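PDB 5X2H: CRISPR-associated endonuclease Cas9 from Campylobacter jejuni subsp. jejuni serotype O:2, which uses a guide RNA to recognise complementary DNA of mobile genetic elements and, in its full-length form, cuts the two strands with separate HNH and RuvC-like nuclease domains. Local coordinates for residues Y759-T764 with S769-K774; E160-Y165 with G169-K174; A540-W545 with A559-I564; D451-T454 with V458-A461. One frame throughout, in Å; residues are numbered along the deposited sequence.

Contact 1 of 4, residues Y759-T764 with S769-K774; sequences YYNAFT and SLIVSK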
loop_
_atom_site.group_PDB
_atom_site.type_symbol
_atom_site.label_atom_id
_atom_site.label_comp_id
_atom_site.label_asym_id
_atom_site.label_seq_id
_atom_site.Cartn_x
_atom_site.Cartn_y
_atom_site.Cartn_z
ATOM N N TYR A 759 -12.109 16.532 22.645
ATOM C CA TYR A 759 -12.068 16.041 21.274
ATOM C C TYR A 759 -13.233 15.084 21.053
ATOM O O TYR A 759 -13.417 14.134 21.822
ATOM C CB TYR A 759 -10.740 15.345 20.976
ATOM C CG TYR A 759 -9.613 16.285 20.614
ATOM C CD1 TYR A 759 -9.620 16.980 19.412
ATOM C CD2 TYR A 759 -8.534 16.465 21.467
ATOM C CE1 TYR A 759 -8.586 17.838 19.075
ATOM C CE2 TYR A 759 -7.497 17.317 21.139
ATOM C CZ TYR A 759 -7.528 18.000 19.943
ATOM O OH TYR A 759 -6.497 18.850 19.617
ATOM N N TYR A 760 -14.022 15.346 20.017
ATOM C CA TYR A 760 -15.064 14.414 19.611
ATOM C C TYR A 760 -14.425 13.170 19.007
ATOM O O TYR A 760 -13.537 13.271 18.155
ATOM C CB TYR A 760 -16.005 15.088 18.609
ATOM C CG TYR A 760 -16.859 14.135 17.801
ATOM C CD1 TYR A 760 -18.102 13.721 18.262
ATOM C CD2 TYR A 760 -16.428 13.662 16.567
ATOM C CE1 TYR A 760 -18.885 12.854 17.522
ATOM C CE2 TYR A 760 -17.199 12.795 15.823
ATOM C CZ TYR A 760 -18.425 12.392 16.303
ATOM O OH TYR A 760 -19.191 11.527 15.556
ATOM N N ASN A 761 -14.865 11.995 19.455
ATOM C CA ASN A 761 -14.341 10.725 18.957
ATOM C C ASN A 761 -15.353 9.922 18.162
ATOM O O ASN A 761 -14.996 9.329 17.143
ATOM C CB ASN A 761 -13.829 9.862 20.116
ATOM C CG ASN A 761 -12.556 10.402 20.730
ATOM O OD1 ASN A 761 -11.831 11.179 20.109
ATOM N ND2 ASN A 761 -12.274 9.985 21.955
ATOM N N ALA A 762 -16.608 9.883 18.597
ATOM C CA ALA A 762 -17.609 9.083 17.910
ATOM C C ALA A 762 -18.995 9.532 18.341
ATOM O O ALA A 762 -19.184 10.100 19.420
ATOM C CB ALA A 762 -17.430 7.587 18.189
ATOM N N PHE A 763 -19.959 9.267 17.468
ATOM C CA PHE A 763 -21.374 9.425 17.760
ATOM C C PHE A 763 -22.001 8.038 17.728
ATOM O O PHE A 763 -21.888 7.329 16.723
ATOM C CB PHE A 763 -22.042 10.361 16.752
ATOM C CG PHE A 763 -23.543 10.284 16.751
ATOM C CD1 PHE A 763 -24.274 10.779 17.818
ATOM C CD2 PHE A 763 -24.222 9.721 15.679
ATOM C CE1 PHE A 763 -25.656 10.708 17.824
ATOM C CE2 PHE A 763 -25.604 9.650 15.678
ATOM C CZ PHE A 763 -26.322 10.148 16.754
ATOM N N THR A 764 -22.631 7.642 18.831
ATOM C CA THR A 764 -23.223 6.312 18.948
ATOM C C THR A 764 -24.708 6.419 18.617
ATOM O O THR A 764 -25.481 7.017 19.375
ATOM C CB THR A 764 -22.993 5.743 20.346
ATOM O OG1 THR A 764 -21.591 5.765 20.640
ATOM C CG2 THR A 764 -23.490 4.306 20.427
ATOM N N SER A 769 -25.516 9.411 21.585
ATOM C CA SER A 769 -24.587 9.936 22.574
ATOM C C SER A 769 -23.204 10.083 21.955
ATOM O O SER A 769 -22.930 9.589 20.858
ATOM C CB SER A 769 -24.521 9.031 23.807
ATOM O OG SER A 769 -24.123 7.721 23.439
ATOM N N LEU A 770 -22.326 10.762 22.686
ATOM C CA LEU A 770 -20.982 11.062 22.227
ATOM C C LEU A 770 -19.946 10.284 23.025
ATOM O O LEU A 770 -20.156 9.942 24.194
ATOM C CB LEU A 770 -20.668 12.555 22.348
ATOM C CG LEU A 770 -21.488 13.567 21.555
ATOM C CD1 LEU A 770 -21.060 14.981 21.929
ATOM C CD2 LEU A 770 -21.366 13.347 20.057
ATOM N N ILE A 771 -18.821 10.015 22.371
ATOM C CA ILE A 771 -17.586 9.607 23.025
ATOM C C ILE A 771 -16.597 10.747 22.831
ATOM O O ILE A 771 -16.364 11.186 21.698
ATOM C CB ILE A 771 -17.038 8.294 22.446
ATOM C CG1 ILE A 771 -17.966 7.121 22.784
ATOM C CG2 ILE A 771 -15.616 8.046 22.938
ATOM C CD1 ILE A 771 -17.579 5.809 22.089
ATOM N N VAL A 772 -16.041 11.254 23.933
ATOM C CA VAL A 772 -15.102 12.366 23.888
ATOM C C VAL A 772 -13.890 12.017 24.740
ATOM O O VAL A 772 -13.931 11.125 25.590
ATOM C CB VAL A 772 -15.732 13.695 24.366
ATOM C CG1 VAL A 772 -17.005 14.006 23.589
ATOM C CG2 VAL A 772 -16.014 13.647 25.855
ATOM N N SER A 773 -12.798 12.742 24.508
ATOM C CA SER A 773 -11.545 12.469 25.194
ATOM C C SER A 773 -10.843 13.776 25.530
ATOM O O SER A 773 -11.100 14.820 24.924
ATOM C CB SER A 773 -10.628 11.573 24.351
ATOM O OG SER A 773 -10.372 12.167 23.093
ATOM N N LYS A 774 -9.954 13.703 26.514
ATOM C CA LYS A 774 -9.180 14.860 26.935
ATOM C C LYS A 774 -7.967 15.024 26.029
ATOM O O LYS A 774 -7.360 14.038 25.607
ATOM C CB LYS A 774 -8.748 14.703 28.393
ATOM C CG LYS A 774 -8.079 15.928 29.002
ATOM C CD LYS A 774 -8.083 15.838 30.521
ATOM C CE LYS A 774 -7.368 17.012 31.168
ATOM N NZ LYS A 774 -5.891 16.851 31.131
HETATM O O HOH W 1 -21.436 7.190 22.882
#
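Ile771 O receives two backbone N-H groups, a sound one from Asn761 N at 2.8 Å and a weak one from Ala762 N at 3.4 Å, and this double grip shifts the register by one residue. Beyond the extra residue, Asn761, the ladder resumes with Ile771 N to Ala762 O. It closes with the Thr764-Ser769 pair, in which Thr764 N gives a nearly straight bond to Ser769 O (2.8 Å, 172° at the hydrogen) and Ser769 N returns one. Tyr760, Phe763, Leu770 and Val772 share one face. There Leu770 CD2 meets the edge of the Tyr760 ring at CE1, 3.6 Å away. This ring reaches forward along the strand because chi1 is 162°, CG lying beside the carbonyl carbon, and Ala762 N lies over its centre. On the other face a water bridges Thr764 OG1 and Ser769 OG, the latter also bonded to Thr767. DNA packs against Ala762 and Thr764. Two residues facing one define a classic beta bulge, here in an antiparallel hairpin of the PAM-interacting domain.

Contact 2 of 4, residues E160-Y165 with G169-K174; sequences EKLANY and GEYLYK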
loop_
_atom_site.group_PDB
_atom_site.type_symbol
_atom_site.label_atom_id
_atom_site.label_comp_id
_atom_site.label_asym_id
_atom_site.label_seq_id
_atom_site.Cartn_x
_atom_site.Cartn_y
_atom_site.Cartn_z
ATOM N N GLU A 160 1.585 -36.349 -8.288
ATOM C CA GLU A 160 1.985 -37.749 -8.213
ATOM C C GLU A 160 0.778 -38.678 -8.302
ATOM O O GLU A 160 0.840 -39.720 -8.965
ATOM C CB GLU A 160 2.775 -37.996 -6.929
ATOM C CG GLU A 160 4.037 -37.148 -6.826
ATOM C CD GLU A 160 4.803 -37.386 -5.538
ATOM O OE1 GLU A 160 4.436 -38.317 -4.788
ATOM O OE2 GLU A 160 5.770 -36.639 -5.275
ATOM N N LYS A 161 -0.327 -38.320 -7.642
ATOM C CA LYS A 161 -1.555 -39.095 -7.799
ATOM C C LYS A 161 -2.095 -39.002 -9.217
ATOM O O LYS A 161 -2.714 -39.952 -9.711
ATOM C CB LYS A 161 -2.623 -38.617 -6.812
ATOM C CG LYS A 161 -2.546 -39.225 -5.420
ATOM C CD LYS A 161 -1.582 -38.469 -4.527
ATOM C CE LYS A 161 -1.949 -38.638 -3.062
ATOM N NZ LYS A 161 -3.304 -38.092 -2.770
ATOM N N LEU A 162 -1.865 -37.870 -9.886
ATOM C CA LEU A 162 -2.449 -37.628 -11.199
ATOM C C LEU A 162 -1.866 -38.530 -12.278
ATOM O O LEU A 162 -2.454 -38.638 -13.360
ATOM C CB LEU A 162 -2.256 -36.159 -11.576
ATOM C CG LEU A 162 -3.320 -35.491 -12.447
ATOM C CD1 LEU A 162 -4.704 -35.846 -11.952
ATOM C CD2 LEU A 162 -3.121 -33.982 -12.433
ATOM N N ALA A 163 -0.730 -39.181 -12.014
ATOM C CA ALA A 163 -0.097 -40.015 -13.029
ATOM C C ALA A 163 -0.861 -41.309 -13.284
ATOM O O ALA A 163 -0.609 -41.973 -14.294
ATOM C CB ALA A 163 1.344 -40.332 -12.628
ATOM N N ASN A 164 -1.781 -41.682 -12.397
ATOM C CA ASN A 164 -2.594 -42.878 -12.565
ATOM C C ASN A 164 -3.929 -42.599 -13.242
ATOM O O ASN A 164 -4.790 -43.483 -13.272
ATOM C CB ASN A 164 -2.836 -43.547 -11.208
ATOM C CG ASN A 164 -1.625 -44.303 -10.705
ATOM O OD1 ASN A 164 -0.492 -44.020 -11.098
ATOM N ND2 ASN A 164 -1.858 -45.280 -9.836
ATOM N N TYR A 165 -4.123 -41.400 -13.788
ATOM C CA TYR A 165 -5.393 -41.025 -14.387
ATOM C C TYR A 165 -5.157 -40.333 -15.719
ATOM O O TYR A 165 -4.099 -39.746 -15.957
ATOM C CB TYR A 165 -6.205 -40.111 -13.460
ATOM C CG TYR A 165 -6.777 -40.826 -12.261
ATOM C CD1 TYR A 165 -7.978 -41.516 -12.350
ATOM C CD2 TYR A 165 -6.116 -40.815 -11.039
ATOM C CE1 TYR A 165 -8.507 -42.175 -11.259
ATOM C CE2 TYR A 165 -6.639 -41.469 -9.940
ATOM C CZ TYR A 165 -7.834 -42.150 -10.056
ATOM O OH TYR A 165 -8.361 -42.807 -8.968
ATOM N N GLY A 169 -10.184 -34.268 -14.526
ATOM C CA GLY A 169 -11.600 -34.533 -14.324
ATOM C C GLY A 169 -11.868 -35.935 -13.811
ATOM O O GLY A 169 -12.614 -36.124 -12.848
ATOM N N GLU A 170 -11.260 -36.938 -14.449
ATOM C CA GLU A 170 -11.428 -38.314 -13.987
ATOM C C GLU A 170 -10.884 -38.488 -12.574
ATOM O O GLU A 170 -11.482 -39.192 -11.750
ATOM C CB GLU A 170 -10.734 -39.282 -14.946
ATOM C CG GLU A 170 -10.792 -40.735 -14.499
ATOM C CD GLU A 170 -9.940 -41.650 -15.358
ATOM O OE1 GLU A 170 -9.138 -41.137 -16.165
ATOM O OE2 GLU A 170 -10.071 -42.885 -15.223
ATOM N N TYR A 171 -9.750 -37.852 -12.277
ATOM C CA TYR A 171 -9.152 -37.957 -10.950
ATOM C C TYR A 171 -10.093 -37.422 -9.876
ATOM O O TYR A 171 -10.353 -38.094 -8.872
ATOM C CB TYR A 171 -7.819 -37.211 -10.934
ATOM C CG TYR A 171 -7.221 -36.970 -9.566
ATOM C CD1 TYR A 171 -6.851 -38.030 -8.746
ATOM C CD2 TYR A 171 -6.996 -35.679 -9.106
ATOM C CE1 TYR A 171 -6.292 -37.809 -7.499
ATOM C CE2 TYR A 171 -6.436 -35.447 -7.866
ATOM C CZ TYR A 171 -6.086 -36.513 -7.066
ATOM O OH TYR A 171 -5.530 -36.275 -5.831
ATOM N N LEU A 172 -10.626 -36.216 -10.078
ATOM C CA LEU A 172 -11.536 -35.643 -9.090
ATOM C C LEU A 172 -12.853 -36.409 -9.040
ATOM O O LEU A 172 -13.444 -36.567 -7.966
ATOM C CB LEU A 172 -11.786 -34.168 -9.399
ATOM C CG LEU A 172 -10.566 -33.248 -9.305
ATOM C CD1 LEU A 172 -10.935 -31.815 -9.671
ATOM C CD2 LEU A 172 -9.956 -33.312 -7.910
ATOM N N TYR A 173 -13.325 -36.894 -10.189
ATOM C CA TYR A 173 -14.617 -37.570 -10.226
ATOM C C TYR A 173 -14.558 -38.925 -9.534
ATOM O O TYR A 173 -15.533 -39.348 -8.900
ATOM C CB TYR A 173 -15.085 -37.724 -11.673
ATOM C CG TYR A 173 -16.314 -38.585 -11.835
ATOM C CD1 TYR A 173 -17.557 -38.141 -11.403
ATOM C CD2 TYR A 173 -16.234 -39.841 -12.424
ATOM C CE1 TYR A 173 -18.684 -38.925 -11.547
ATOM C CE2 TYR A 173 -17.359 -40.633 -12.574
ATOM C CZ TYR A 173 -18.580 -40.168 -12.135
ATOM O OH TYR A 173 -19.705 -40.944 -12.281
ATOM N N LYS A 174 -13.426 -39.619 -9.635
ATOM C CA LYS A 174 -13.318 -40.969 -9.097
ATOM C C LYS A 174 -12.743 -41.013 -7.690
ATOM O O LYS A 174 -13.043 -41.948 -6.939
ATOM C CB LYS A 174 -12.459 -41.834 -10.020
ATOM C CG LYS A 174 -13.145 -42.225 -11.313
ATOM C CD LYS A 174 -12.267 -43.153 -12.130
ATOM C CE LYS A 174 -13.044 -43.791 -13.267
ATOM N NZ LYS A 174 -12.153 -44.567 -14.169
#
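Tyr165 turns its CG anti to its own carbonyl carbon, whereas Tyr171 carries CG anti to its backbone N (chi1 167°), and these two rotations bring the two tyrosine side chains across one another. Tyr171 CA sits over the face of the Tyr165 ring, 4.0 Å from its centroid and 13° off the normal, a CH-pi contact. The rings themselves meet obliquely, Tyr165 CE2 touching Tyr171 CD1 at 3.6 Å with planes 56° apart. Glu170 borders the edge of the Tyr165 ring, its CD 3.6 Å from CD1 and its carboxylate nearly perpendicular to the ring. That carboxylate uses the anti lone pair of OE2 for a salt bridge to Lys174 NZ at 2.9 Å, while OE1 accepts from Gln166 N. Leu162 CD1 presses on Tyr171 CB at 3.6 Å. Glu175 holds the Tyr165 hydroxyl; Tyr176 and Asn158 bond that of Tyr171. A type I turn from Leu162 to Tyr165 leads out of the first helix, making a tight corner between consecutive helices 150-162 and 168-175, packed by two tyrosines.

Contact 3 of 4, residues A540-W545 with A559-I564; sequences ALRHTW and AIDAVI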
loop_
_atom_site.group_PDB
_atom_site.type_symbol
_atom_site.label_atom_id
_atom_site.label_comp_id
_atom_site.label_asym_id
_atom_site.label_seq_id
_atom_site.Cartn_x
_atom_site.Cartn_y
_atom_site.Cartn_z
ATOM N N ALA A 540 19.692 9.514 28.114
ATOM C CA ALA A 540 20.490 9.712 29.318
ATOM C C ALA A 540 20.179 11.047 29.983
ATOM O O ALA A 540 20.233 11.153 31.213
ATOM C CB ALA A 540 21.978 9.615 28.983
ATOM N N LEU A 541 19.854 12.073 29.191
ATOM C CA LEU A 541 19.449 13.351 29.766
ATOM C C LEU A 541 18.085 13.247 30.436
ATOM O O LEU A 541 17.837 13.918 31.446
ATOM C CB LEU A 541 19.438 14.431 28.681
ATOM C CG LEU A 541 19.826 15.867 29.059
ATOM C CD1 LEU A 541 20.071 16.691 27.804
ATOM C CD2 LEU A 541 18.770 16.534 29.933
ATOM N N ARG A 542 17.193 12.412 29.893
ATOM C CA ARG A 542 15.884 12.218 30.510
ATOM C C ARG A 542 16.022 11.670 31.924
ATOM O O ARG A 542 15.314 12.104 32.840
ATOM C CB ARG A 542 15.037 11.279 29.652
ATOM C CG ARG A 542 13.547 11.578 29.670
ATOM C CD ARG A 542 12.738 10.386 29.176
ATOM N NE ARG A 542 13.502 9.536 28.265
ATOM C CZ ARG A 542 13.550 9.699 26.946
ATOM N NH1 ARG A 542 12.875 10.686 26.373
ATOM N NH2 ARG A 542 14.273 8.874 26.201
ATOM N N HIS A 543 16.936 10.715 32.119
ATOM C CA HIS A 543 17.182 10.185 33.455
ATOM C C HIS A 543 17.912 11.194 34.331
ATOM O O HIS A 543 17.668 11.252 35.541
ATOM C CB HIS A 543 17.978 8.882 33.363
ATOM N N THR A 544 18.802 11.996 33.741
ATOM C CA THR A 544 19.547 12.982 34.519
ATOM C C THR A 544 18.636 14.098 35.015
ATOM O O THR A 544 18.654 14.448 36.200
ATOM C CB THR A 544 20.694 13.554 33.681
ATOM O OG1 THR A 544 21.758 12.595 33.603
ATOM C CG2 THR A 544 21.219 14.845 34.295
ATOM N N TRP A 545 17.822 14.662 34.124
ATOM C CA TRP A 545 16.954 15.782 34.463
ATOM C C TRP A 545 15.658 15.354 35.145
ATOM O O TRP A 545 14.728 16.163 35.230
ATOM C CB TRP A 545 16.633 16.595 33.205
ATOM N N ALA A 559 6.650 16.410 24.178
ATOM C CA ALA A 559 7.170 17.772 24.215
ATOM C C ALA A 559 8.389 17.883 25.119
ATOM O O ALA A 559 9.340 18.602 24.791
ATOM C CB ALA A 559 6.084 18.741 24.670
ATOM N N ILE A 560 8.383 17.188 26.261
ATOM C CA ILE A 560 9.552 17.222 27.134
ATOM C C ILE A 560 10.752 16.599 26.435
ATOM O O ILE A 560 11.900 16.987 26.691
ATOM C CB ILE A 560 9.257 16.535 28.485
ATOM C CG1 ILE A 560 9.172 15.015 28.332
ATOM C CG2 ILE A 560 7.970 17.073 29.092
ATOM C CD1 ILE A 560 8.866 14.285 29.626
ATOM N N ASP A 561 10.514 15.645 25.531
ATOM C CA ASP A 561 11.604 15.121 24.717
ATOM C C ASP A 561 12.130 16.186 23.764
ATOM O O ASP A 561 13.346 16.331 23.603
ATOM C CB ASP A 561 11.144 13.884 23.945
ATOM C CG ASP A 561 10.731 12.746 24.860
ATOM O OD1 ASP A 561 11.172 12.729 26.028
ATOM O OD2 ASP A 561 9.967 11.867 24.409
ATOM N N ALA A 562 11.231 16.949 23.137
ATOM C CA ALA A 562 11.662 18.029 22.255
ATOM C C ALA A 562 12.406 19.107 23.030
ATOM O O ALA A 562 13.350 19.716 22.512
ATOM C CB ALA A 562 10.458 18.623 21.523
ATOM N N VAL A 563 11.993 19.362 24.274
ATOM C CA VAL A 563 12.756 20.267 25.128
ATOM C C VAL A 563 14.151 19.710 25.374
ATOM O O VAL A 563 15.128 20.465 25.454
ATOM C CB VAL A 563 11.997 20.522 26.447
ATOM C CG1 VAL A 563 12.833 21.365 27.396
ATOM C CG2 VAL A 563 10.670 21.204 26.168
ATOM N N ILE A 564 14.274 18.385 25.475
ATOM C CA ILE A 564 15.587 17.770 25.628
ATOM C C ILE A 564 16.393 17.902 24.342
ATOM O O ILE A 564 17.599 18.174 24.378
ATOM C CB ILE A 564 15.443 16.298 26.060
ATOM C CG1 ILE A 564 14.930 16.211 27.499
ATOM C CG2 ILE A 564 16.769 15.560 25.923
ATOM C CD1 ILE A 564 14.793 14.793 28.010
#
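Ile564 lays its CD1 methyl against the root of the Arg542 side chain, 3.8 Å from both CA and CG, the two side chains crossing at about a right angle. Its other branch, CG2, passes Leu541 in the opposite direction and stands 4.0 Å from Leu541 CD1. The split follows from the first torsion of Ile564: CG1 is anti to the carbonyl carbon and CG2 anti to the backbone N, which gives each branch a separate neighbour on the facing helix. Beyond this apolar patch Arg542 bends at chi3 and brings its guanidinium to Asp561. NH1 lies 2.7 Å from Asp561 OD1 in a salt bridge, but the hydrogen bond within it is weak, bent to 119° at the hydrogen. The carboxylate comes to the edge of the guanidinium, near its plane, with the two flat groups 74° apart; charge attraction therefore probably contributes more than directional bonding. Asp561 also lies about 4 Å from Asp14, side chain to side chain, and about 5 Å from His558, both predicted magnesium-binding residues of the RuvC-like nuclease. Helices 535-544 and 557-566 are steeply inclined: the axes of their short segments incline at 105° and approach to 10.5 Å. Behind helix 557-566, Ala559, Ala562 and Val563 pack on strands 19-26 and 29-37 of the RuvC sheet, while Ile560 and Val563 meet helix 615-622.

Contact 4 of 4, residues D451-T454 with V458-A461; sequences DEVT and VLRA. With nucleotides of chain C; nucleotides of chain B.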
loop_
_atom_site.group_PDB
_atom_site.type_symbol
_atom_site.label_atom_id
_atom_site.label_comp_id
_atom_site.label_asym_id
_atom_site.label_seq_id
_atom_site.Cartn_x
_atom_site.Cartn_y
_atom_site.Cartn_z
ATOM N N ASP A 451 11.070 10.385 -4.836
ATOM C CA ASP A 451 11.031 9.035 -5.387
ATOM C C ASP A 451 11.667 8.001 -4.469
ATOM O O ASP A 451 11.468 6.801 -4.687
ATOM C CB ASP A 451 11.721 9.010 -6.753
ATOM C CG ASP A 451 11.135 10.020 -7.721
ATOM O OD1 ASP A 451 9.997 10.482 -7.487
ATOM O OD2 ASP A 451 11.812 10.351 -8.718
ATOM N N GLU A 452 12.415 8.427 -3.447
ATOM C CA GLU A 452 13.023 7.485 -2.516
ATOM C C GLU A 452 12.013 6.873 -1.553
ATOM O O GLU A 452 12.288 5.812 -0.979
ATOM C CB GLU A 452 14.126 8.171 -1.711
ATOM C CG GLU A 452 15.179 8.884 -2.538
ATOM C CD GLU A 452 16.276 9.472 -1.673
ATOM O OE1 GLU A 452 16.322 9.139 -0.469
ATOM O OE2 GLU A 452 17.089 10.265 -2.191
ATOM N N VAL A 453 10.862 7.508 -1.355
ATOM C CA VAL A 453 9.927 7.128 -0.303
ATOM C C VAL A 453 8.596 6.749 -0.932
ATOM O O VAL A 453 7.915 7.598 -1.523
ATOM C CB VAL A 453 9.738 8.255 0.723
ATOM C CG1 VAL A 453 8.880 7.774 1.882
ATOM C CG2 VAL A 453 11.087 8.748 1.214
ATOM N N THR A 454 8.223 5.475 -0.796
ATOM C CA THR A 454 6.902 5.000 -1.176
ATOM C C THR A 454 5.994 4.742 0.015
ATOM O O THR A 454 4.775 4.668 -0.166
ATOM C CB THR A 454 7.006 3.699 -1.985
ATOM O OG1 THR A 454 7.383 2.624 -1.113
ATOM C CG2 THR A 454 8.038 3.836 -3.088
ATOM N N VAL A 458 5.804 6.929 6.190
ATOM C CA VAL A 458 6.887 7.904 6.227
ATOM C C VAL A 458 6.430 9.232 5.637
ATOM O O VAL A 458 6.695 10.302 6.200
ATOM C CB VAL A 458 8.128 7.355 5.502
ATOM C CG1 VAL A 458 9.261 8.364 5.562
ATOM C CG2 VAL A 458 8.557 6.034 6.116
ATOM N N LEU A 459 5.728 9.186 4.500
ATOM C CA LEU A 459 5.200 10.408 3.903
ATOM C C LEU A 459 4.287 11.151 4.870
ATOM O O LEU A 459 4.274 12.388 4.886
ATOM C CB LEU A 459 4.452 10.078 2.610
ATOM C CG LEU A 459 5.271 9.416 1.498
ATOM C CD1 LEU A 459 4.369 8.987 0.350
ATOM C CD2 LEU A 459 6.362 10.356 1.001
ATOM N N ARG A 460 3.528 10.416 5.686
ATOM C CA ARG A 460 2.648 11.046 6.663
ATOM C C ARG A 460 3.446 11.822 7.704
ATOM O O ARG A 460 3.130 12.979 8.007
ATOM C CB ARG A 460 1.778 9.987 7.340
ATOM C CG ARG A 460 0.894 10.542 8.440
ATOM C CD ARG A 460 -0.387 11.114 7.871
ATOM N NE ARG A 460 -1.491 10.166 7.989
ATOM C CZ ARG A 460 -2.669 10.311 7.391
ATOM N NH1 ARG A 460 -3.618 9.399 7.562
ATOM N NH2 ARG A 460 -2.895 11.364 6.617
ATOM N N ALA A 461 4.485 11.197 8.263
ATOM C CA ALA A 461 5.274 11.846 9.303
ATOM C C ALA A 461 5.992 13.078 8.771
ATOM O O ALA A 461 6.073 14.102 9.459
ATOM C CB ALA A 461 6.277 10.854 9.890
ATOM P P DC C 19 15.809 4.924 -4.648
ATOM O OP1 DC C 19 16.373 6.231 -5.057
ATOM O OP2 DC C 19 16.508 3.666 -4.995
ATOM O "O5'" DC C 19 15.580 4.947 -3.066
ATOM C "C5'" DC C 19 16.252 4.019 -2.235
ATOM C "C4'" DC C 19 15.474 3.795 -0.952
ATOM O "O4'" DC C 19 14.388 2.866 -1.208
ATOM C "C3'" DC C 19 16.274 3.170 0.175
ATOM O "O3'" DC C 19 16.896 4.182 0.950
ATOM C "C2'" DC C 19 15.198 2.437 0.965
ATOM C "C1'" DC C 19 14.307 1.916 -0.158
ATOM N N1 DC C 19 14.730 0.576 -0.686
ATOM C C2 DC C 19 14.544 -0.568 0.100
ATOM O O2 DC C 19 14.027 -0.458 1.219
ATOM N N3 DC C 19 14.936 -1.770 -0.391
ATOM C C4 DC C 19 15.487 -1.852 -1.605
ATOM N N4 DC C 19 15.856 -3.060 -2.043
ATOM C C5 DC C 19 15.686 -0.700 -2.419
ATOM C C6 DC C 19 15.296 0.482 -1.925
ATOM P P G B 12 5.920 -4.246 5.068
ATOM O OP1 G B 12 4.813 -4.237 6.058
ATOM O OP2 G B 12 6.164 -5.441 4.219
ATOM O "O5'" G B 12 5.726 -3.008 4.088
ATOM C "C5'" G B 12 5.712 -1.679 4.585
ATOM C "C4'" G B 12 5.956 -0.684 3.482
ATOM O "O4'" G B 12 7.257 -0.920 2.886
ATOM C "C3'" G B 12 4.996 -0.747 2.307
ATOM O "O3'" G B 12 3.773 -0.079 2.561
ATOM C "C2'" G B 12 5.808 -0.118 1.182
ATOM O "O2'" G B 12 5.790 1.297 1.282
ATOM C "C1'" G B 12 7.220 -0.607 1.509
ATOM N N9 G B 12 7.591 -1.805 0.731
ATOM C C8 G B 12 7.619 -3.112 1.152
ATOM N N7 G B 12 7.998 -3.941 0.216
ATOM C C5 G B 12 8.234 -3.135 -0.890
ATOM C C6 G B 12 8.666 -3.465 -2.205
ATOM O O6 G B 12 8.936 -4.577 -2.675
ATOM N N1 G B 12 8.772 -2.336 -3.009
ATOM C C2 G B 12 8.500 -1.053 -2.603
ATOM N N2 G B 12 8.660 -0.092 -3.523
ATOM N N3 G B 12 8.097 -0.732 -1.384
ATOM C C4 G B 12 7.986 -1.815 -0.586
ATOM P P C B 13 2.430 -0.511 1.794
ATOM O OP1 C B 13 1.324 0.326 2.321
ATOM O OP2 C B 13 2.320 -1.992 1.798
ATOM O "O5'" C B 13 2.674 -0.047 0.293
ATOM C "C5'" C B 13 2.714 1.331 -0.038
ATOM C "C4'" C B 13 3.231 1.545 -1.436
ATOM O "O4'" C B 13 4.553 0.960 -1.569
ATOM C "C3'" C B 13 2.437 0.882 -2.545
ATOM O "O3'" C B 13 1.256 1.579 -2.890
ATOM C "C2'" C B 13 3.461 0.803 -3.668
ATOM O "O2'" C B 13 3.644 2.077 -4.266
ATOM C "C1'" C B 13 4.723 0.458 -2.881
ATOM N N1 C B 13 4.941 -1.006 -2.817
ATOM C C2 C B 13 5.569 -1.620 -3.906
ATOM O O2 C B 13 5.930 -0.931 -4.871
ATOM N N3 C B 13 5.782 -2.950 -3.881
ATOM C C4 C B 13 5.388 -3.676 -2.836
ATOM N N4 C B 13 5.626 -4.991 -2.878
ATOM C C5 C B 13 4.738 -3.084 -1.711
ATOM C C6 C B 13 4.534 -1.759 -1.746
#
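The chain runs without regular structure from Asp451 to Thr454 and returns at once as helix 456-476, with Val453 CA 7.1 Å from Leu459 CA. The CG1 methyl of Val453, anti to the backbone N (chi1 -174°), inserts between two residues of the first helical turn, 3.7 Å from Val458 CB and 3.7 Å from Leu459 CD2. Against Val458 it crosses at about a right angle; with Leu459 the side chains slide past one another in opposite directions. The next residue, Thr454, leaves the backbone away from the helix, and its side chain meets the RNA. Its hydroxyl OG1 lies 3.2 Å from O2' of G12 of chain B in a hydrogen bond whose donor is not settled, and has a weak, equally unsettled approach to N3 of the same guanosine. Both atoms belong to the minor-groove side of the guide RNA. Thr454 CB also packs 3.7 Å from O4' of C13 of chain B. Two residues earlier, Glu452 O comes 3.6 Å from O4' of DC19 of chain C, so the loop leading into helix 456-476 touches both RNA and DNA. Arg460 adds a salt bridge to an RNA phosphate, and Leu459 rests on an RNA sugar. On the protein side Phe444 meets Val453 and Leu459, while helix 493-505 lines the contact through Leu497, which touches Val453, and through Tyr493 and Ile494, which touch Val458.

Four separate parts of the chain are sampled, none touching another; contacts 2 and 3 lie on opposite sides of its centre, their own centres about 70 Å apart. Contact 1 is the most buried and the only one joined by a ladder of backbone bonds, as its paired strands require. The other three depend on side chains: aromatic packing at a partly exposed helix corner in contact 2, a buried aspartate with its arginine beside the nuclease site in contact 3, and a small valine-leucine cluster in contact 4. Contacts 1 and 4 border nucleic acid, contact 4 through the polar hydroxyl of a threonine, whereas contact 3 stays about 18 Å from it at nearest atoms.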